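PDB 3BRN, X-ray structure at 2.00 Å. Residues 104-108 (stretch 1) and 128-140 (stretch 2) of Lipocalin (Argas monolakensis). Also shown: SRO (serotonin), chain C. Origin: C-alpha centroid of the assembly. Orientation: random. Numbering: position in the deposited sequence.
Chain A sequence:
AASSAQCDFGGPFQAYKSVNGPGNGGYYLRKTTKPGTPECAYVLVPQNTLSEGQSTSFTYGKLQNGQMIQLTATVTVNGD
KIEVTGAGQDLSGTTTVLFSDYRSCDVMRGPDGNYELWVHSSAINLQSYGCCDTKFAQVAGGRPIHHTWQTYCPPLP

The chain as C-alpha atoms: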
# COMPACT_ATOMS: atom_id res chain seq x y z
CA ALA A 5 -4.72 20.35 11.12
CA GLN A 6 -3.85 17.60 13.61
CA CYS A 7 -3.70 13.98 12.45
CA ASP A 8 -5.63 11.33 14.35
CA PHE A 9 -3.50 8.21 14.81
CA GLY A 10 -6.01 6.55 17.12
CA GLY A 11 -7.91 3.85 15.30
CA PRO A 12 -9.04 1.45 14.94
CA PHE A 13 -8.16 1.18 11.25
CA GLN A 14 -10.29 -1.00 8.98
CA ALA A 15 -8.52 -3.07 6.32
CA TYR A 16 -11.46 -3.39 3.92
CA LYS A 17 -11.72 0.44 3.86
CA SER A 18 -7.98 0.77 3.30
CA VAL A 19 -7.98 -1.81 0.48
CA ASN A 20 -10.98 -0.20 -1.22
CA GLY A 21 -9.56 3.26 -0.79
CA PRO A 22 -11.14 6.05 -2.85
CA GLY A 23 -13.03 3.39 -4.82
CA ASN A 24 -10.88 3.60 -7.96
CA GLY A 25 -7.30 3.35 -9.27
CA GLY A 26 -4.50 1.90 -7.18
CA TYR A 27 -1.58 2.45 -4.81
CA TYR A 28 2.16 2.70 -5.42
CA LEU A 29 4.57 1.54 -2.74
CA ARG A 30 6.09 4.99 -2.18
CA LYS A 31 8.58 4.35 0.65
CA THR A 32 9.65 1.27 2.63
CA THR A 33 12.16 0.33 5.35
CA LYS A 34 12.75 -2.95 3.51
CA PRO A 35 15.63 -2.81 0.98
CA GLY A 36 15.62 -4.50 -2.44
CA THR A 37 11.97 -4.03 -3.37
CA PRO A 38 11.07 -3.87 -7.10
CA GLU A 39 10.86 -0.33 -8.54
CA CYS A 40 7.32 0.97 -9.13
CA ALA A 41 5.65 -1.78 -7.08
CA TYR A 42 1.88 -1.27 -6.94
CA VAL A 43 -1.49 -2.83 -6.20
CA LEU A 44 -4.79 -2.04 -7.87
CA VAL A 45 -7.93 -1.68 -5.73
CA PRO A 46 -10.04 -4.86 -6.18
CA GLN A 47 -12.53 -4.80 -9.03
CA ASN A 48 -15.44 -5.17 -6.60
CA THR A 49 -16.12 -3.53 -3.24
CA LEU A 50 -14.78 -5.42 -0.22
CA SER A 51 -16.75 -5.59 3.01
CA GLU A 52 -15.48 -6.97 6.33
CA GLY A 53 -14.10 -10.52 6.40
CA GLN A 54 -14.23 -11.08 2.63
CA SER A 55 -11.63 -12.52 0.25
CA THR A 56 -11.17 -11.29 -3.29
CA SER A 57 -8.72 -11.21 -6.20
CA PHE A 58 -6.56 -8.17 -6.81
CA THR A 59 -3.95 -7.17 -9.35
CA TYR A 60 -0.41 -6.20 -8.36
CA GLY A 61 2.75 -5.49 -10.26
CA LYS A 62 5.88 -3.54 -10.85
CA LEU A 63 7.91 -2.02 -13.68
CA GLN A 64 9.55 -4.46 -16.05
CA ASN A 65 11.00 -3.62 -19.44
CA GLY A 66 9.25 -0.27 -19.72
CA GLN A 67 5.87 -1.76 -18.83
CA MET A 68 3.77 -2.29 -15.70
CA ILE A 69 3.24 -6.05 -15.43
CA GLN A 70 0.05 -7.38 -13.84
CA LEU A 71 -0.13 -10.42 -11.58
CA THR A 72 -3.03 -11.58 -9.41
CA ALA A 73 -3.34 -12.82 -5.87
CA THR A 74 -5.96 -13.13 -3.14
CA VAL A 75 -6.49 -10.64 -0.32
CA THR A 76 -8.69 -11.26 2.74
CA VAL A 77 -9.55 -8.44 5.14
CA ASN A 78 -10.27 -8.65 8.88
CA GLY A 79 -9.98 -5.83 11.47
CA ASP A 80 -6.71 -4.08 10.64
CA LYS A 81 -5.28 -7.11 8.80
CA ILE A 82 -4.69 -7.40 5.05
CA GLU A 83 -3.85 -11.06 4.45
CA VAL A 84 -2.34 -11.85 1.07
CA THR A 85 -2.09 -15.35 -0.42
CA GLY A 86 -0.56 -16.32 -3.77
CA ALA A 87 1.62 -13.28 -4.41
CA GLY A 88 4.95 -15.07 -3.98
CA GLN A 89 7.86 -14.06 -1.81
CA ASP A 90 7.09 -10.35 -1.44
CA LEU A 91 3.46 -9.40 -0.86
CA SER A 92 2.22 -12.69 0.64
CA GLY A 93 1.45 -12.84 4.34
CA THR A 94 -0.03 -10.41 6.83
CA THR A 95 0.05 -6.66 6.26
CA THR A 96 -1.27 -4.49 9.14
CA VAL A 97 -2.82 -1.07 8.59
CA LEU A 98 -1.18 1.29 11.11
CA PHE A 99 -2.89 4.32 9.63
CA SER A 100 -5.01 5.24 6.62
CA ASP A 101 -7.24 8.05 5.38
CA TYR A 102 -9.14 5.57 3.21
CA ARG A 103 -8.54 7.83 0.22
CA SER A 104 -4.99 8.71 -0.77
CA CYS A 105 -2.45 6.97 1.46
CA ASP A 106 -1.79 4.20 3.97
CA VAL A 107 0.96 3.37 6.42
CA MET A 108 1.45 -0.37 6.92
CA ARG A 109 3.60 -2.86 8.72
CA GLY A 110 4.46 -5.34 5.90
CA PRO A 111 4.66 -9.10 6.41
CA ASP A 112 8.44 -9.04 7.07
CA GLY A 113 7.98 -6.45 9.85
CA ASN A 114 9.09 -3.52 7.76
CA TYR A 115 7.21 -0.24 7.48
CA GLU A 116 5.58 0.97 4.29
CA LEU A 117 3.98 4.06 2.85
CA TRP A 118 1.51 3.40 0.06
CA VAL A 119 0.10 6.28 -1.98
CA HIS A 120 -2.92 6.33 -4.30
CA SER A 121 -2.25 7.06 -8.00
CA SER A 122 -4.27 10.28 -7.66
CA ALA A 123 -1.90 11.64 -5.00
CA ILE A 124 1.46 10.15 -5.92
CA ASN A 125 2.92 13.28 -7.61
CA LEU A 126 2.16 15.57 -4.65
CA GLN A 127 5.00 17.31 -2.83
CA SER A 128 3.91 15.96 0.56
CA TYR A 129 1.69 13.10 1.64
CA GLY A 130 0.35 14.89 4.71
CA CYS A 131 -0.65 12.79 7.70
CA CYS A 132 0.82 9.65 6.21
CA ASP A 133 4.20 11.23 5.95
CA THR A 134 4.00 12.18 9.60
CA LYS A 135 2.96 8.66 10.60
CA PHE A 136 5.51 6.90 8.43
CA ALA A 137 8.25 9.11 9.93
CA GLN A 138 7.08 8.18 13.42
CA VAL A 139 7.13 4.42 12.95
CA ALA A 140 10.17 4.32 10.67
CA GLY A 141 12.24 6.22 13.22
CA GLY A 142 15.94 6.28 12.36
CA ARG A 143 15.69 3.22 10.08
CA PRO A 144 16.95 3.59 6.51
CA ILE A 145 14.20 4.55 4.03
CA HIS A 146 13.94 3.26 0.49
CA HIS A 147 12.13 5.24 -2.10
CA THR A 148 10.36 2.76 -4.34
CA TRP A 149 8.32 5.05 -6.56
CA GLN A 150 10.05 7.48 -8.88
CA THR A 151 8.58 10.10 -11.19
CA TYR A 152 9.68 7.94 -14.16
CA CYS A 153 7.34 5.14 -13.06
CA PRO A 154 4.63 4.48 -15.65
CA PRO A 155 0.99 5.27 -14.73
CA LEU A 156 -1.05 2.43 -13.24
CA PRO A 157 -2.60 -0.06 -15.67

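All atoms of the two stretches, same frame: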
# COMPACT_ATOMS: atom_id res chain seq x y z
N SER A 104 -6.21 8.43 -0.03
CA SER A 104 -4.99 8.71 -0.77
C SER A 104 -3.76 7.92 -0.33
O SER A 104 -2.84 7.72 -1.13
CB SER A 104 -4.68 10.21 -0.74
OG SER A 104 -4.52 10.67 0.59
N CYS A 105 -3.69 7.56 0.94
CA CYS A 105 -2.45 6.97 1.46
C CYS A 105 -2.68 6.04 2.64
O CYS A 105 -3.67 6.16 3.37
CB CYS A 105 -1.44 8.07 1.81
SG CYS A 105 -1.99 9.13 3.16
N ASP A 106 -1.76 5.11 2.86
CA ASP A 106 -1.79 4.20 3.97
C ASP A 106 -0.41 4.10 4.56
O ASP A 106 0.56 4.19 3.85
CB ASP A 106 -2.13 2.79 3.53
CG ASP A 106 -3.30 2.71 2.64
OD1 ASP A 106 -4.40 3.01 3.06
OD2 ASP A 106 -3.12 2.27 1.53
N VAL A 107 -0.31 3.83 5.85
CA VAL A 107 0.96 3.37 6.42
C VAL A 107 0.74 1.96 6.98
O VAL A 107 -0.17 1.73 7.75
CB VAL A 107 1.41 4.31 7.55
CG1 VAL A 107 2.70 3.74 8.22
CG2 VAL A 107 1.61 5.72 6.98
N MET A 108 1.62 1.03 6.59
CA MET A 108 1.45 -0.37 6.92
C MET A 108 2.67 -0.87 7.69
O MET A 108 3.79 -0.36 7.52
CB MET A 108 1.39 -1.21 5.63
CG MET A 108 0.35 -0.79 4.60
SD MET A 108 -1.32 -0.77 5.23
CE MET A 108 -2.22 -0.84 3.68
N SER A 128 3.94 16.50 -0.80
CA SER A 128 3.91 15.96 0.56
C SER A 128 2.66 15.12 0.74
O SER A 128 1.59 15.46 0.25
CB SER A 128 3.94 17.09 1.59
OG SER A 128 2.71 17.78 1.63
N TYR A 129 2.79 14.03 1.49
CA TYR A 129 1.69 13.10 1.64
C TYR A 129 0.94 13.30 2.96
O TYR A 129 0.22 12.42 3.43
CB TYR A 129 2.18 11.66 1.47
CG TYR A 129 2.93 11.44 0.15
CD1 TYR A 129 2.27 11.55 -1.08
CD2 TYR A 129 4.27 11.08 0.14
CE1 TYR A 129 2.93 11.34 -2.28
CE2 TYR A 129 4.95 10.88 -1.05
CZ TYR A 129 4.28 11.02 -2.25
OH TYR A 129 4.95 10.80 -3.44
N GLY A 130 1.12 14.48 3.55
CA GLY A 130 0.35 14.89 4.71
C GLY A 130 0.48 13.99 5.92
O GLY A 130 1.58 13.74 6.40
N CYS A 131 -0.66 13.55 6.45
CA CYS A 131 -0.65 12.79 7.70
C CYS A 131 0.08 11.47 7.59
O CYS A 131 0.52 10.93 8.58
CB CYS A 131 -2.07 12.57 8.21
SG CYS A 131 -2.72 14.04 9.02
N CYS A 132 0.12 10.91 6.39
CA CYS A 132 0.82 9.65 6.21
C CYS A 132 2.31 9.83 6.31
O CYS A 132 3.00 8.93 6.74
CB CYS A 132 0.46 8.99 4.89
SG CYS A 132 -1.19 8.30 4.87
N ASP A 133 2.80 10.95 5.84
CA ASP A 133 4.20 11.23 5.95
C ASP A 133 4.56 11.34 7.42
O ASP A 133 5.50 10.79 7.86
CB ASP A 133 4.54 12.52 5.23
CG ASP A 133 5.18 12.30 3.89
OD1 ASP A 133 5.78 11.26 3.68
OD2 ASP A 133 5.09 13.19 3.06
N THR A 134 3.76 12.05 8.17
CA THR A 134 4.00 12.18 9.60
C THR A 134 4.00 10.83 10.31
O THR A 134 4.76 10.62 11.26
CB THR A 134 2.96 13.11 10.27
OG1 THR A 134 2.96 14.39 9.62
CG2 THR A 134 3.27 13.28 11.74
N LYS A 135 3.09 9.94 9.92
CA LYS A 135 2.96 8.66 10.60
C LYS A 135 4.11 7.75 10.21
O LYS A 135 4.68 7.03 11.04
CB LYS A 135 1.61 8.00 10.26
CG LYS A 135 1.44 6.58 10.78
CD LYS A 135 1.20 6.56 12.28
CE LYS A 135 1.14 5.11 12.79
NZ LYS A 135 0.75 5.11 14.24
N PHE A 136 4.43 7.75 8.92
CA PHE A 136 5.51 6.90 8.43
C PHE A 136 6.84 7.30 9.08
O PHE A 136 7.60 6.43 9.56
CB PHE A 136 5.59 6.96 6.88
CG PHE A 136 6.74 6.18 6.30
CD1 PHE A 136 6.69 4.79 6.25
CD2 PHE A 136 7.91 6.82 5.93
CE1 PHE A 136 7.77 4.05 5.77
CE2 PHE A 136 9.01 6.08 5.46
CZ PHE A 136 8.92 4.69 5.38
N ALA A 137 7.07 8.60 9.21
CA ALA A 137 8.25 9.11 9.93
C ALA A 137 8.28 8.64 11.37
O ALA A 137 9.32 8.23 11.87
CB ALA A 137 8.33 10.64 9.86
N GLN A 138 7.13 8.67 12.04
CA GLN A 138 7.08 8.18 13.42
C GLN A 138 7.50 6.73 13.55
O GLN A 138 8.27 6.40 14.44
CB GLN A 138 5.70 8.39 14.05
CG GLN A 138 5.60 9.64 14.88
CD GLN A 138 4.22 9.88 15.45
OE1 GLN A 138 3.52 8.79 15.78
NE2 GLN A 138 3.75 11.02 15.52
N VAL A 139 6.85 5.84 12.81
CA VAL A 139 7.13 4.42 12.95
C VAL A 139 8.47 3.99 12.38
O VAL A 139 9.08 3.04 12.86
CB VAL A 139 5.98 3.53 12.40
CG1 VAL A 139 4.71 3.80 13.17
CG2 VAL A 139 5.77 3.73 10.86
N ALA A 140 8.93 4.69 11.35
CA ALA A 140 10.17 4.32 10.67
C ALA A 140 11.34 4.68 11.56
O ALA A 140 12.34 3.95 11.60
CB ALA A 140 10.28 5.03 9.33
OH SRO C . -4.79 -5.36 -1.96
CZ3 SRO C . -3.73 -4.96 -1.18
CH2 SRO C . -2.88 -5.95 -0.71
CZ2 SRO C . -1.71 -5.60 -0.02
CE2 SRO C . -1.50 -4.25 0.22
NE1 SRO C . -0.55 -3.55 0.89
CD1 SRO C . -0.83 -2.23 0.79
CG SRO C . -2.01 -2.07 0.06
CD2 SRO C . -2.43 -3.36 -0.27
CE3 SRO C . -3.50 -3.71 -0.94
CB SRO C . -2.70 -0.76 -0.24
CA SRO C . -4.05 -0.68 0.50
NZ SRO C . -4.76 0.52 0.04

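A covalent bond rather than a hydrogen bond ties this strand to this helix: Cys105 SG and Cys132 SG sit 2.1 Å apart in a disulfide with chi3 of 84°, close to the unstrained right angle. No hydrogen bond crosses the contact. The cysteines adopt different rotamers, p for Cys105 and m for Cys132, and both CA-to-CB bonds point toward the opposing stretch.

Two residues along, Val107 supplies most of the strand's buried area, 101 Å². The strand and helix run nearly parallel, 10° apart, with axes approaching to 8.1 Å; Val107, in the t rotamer, touches Cys132, Lys135, Phe136 and Val139. Val107 CG2 lies 3.5 Å from Cys132 O and 4.2 Å from Phe136 CB; Val107 CG1 lies 4.0 Å from Val139 CG2. Both methyls pack on Lys135 CG, at 3.9 Å from Val107 CG2 and 4.0 Å from Val107 CG1. Lys135 lends its aliphatic base as its end leads away.

Strand alternation supplies the other rule. Cys105 and Val107 face the helix; Asp106 and Met108 point away, toward serotonin, whose NZ donates a hydrogen bond to Asp106 OD2 at 2.8 Å. Met108 CE comes within 3.5 Å of ligand CD1.

The helix start is organised locally: Gly130 holds the N-cap position with a positive phi, and Tyr129 N donates to Asp133 OD2 at 2.9 Å, linking the preceding loop to the first turn.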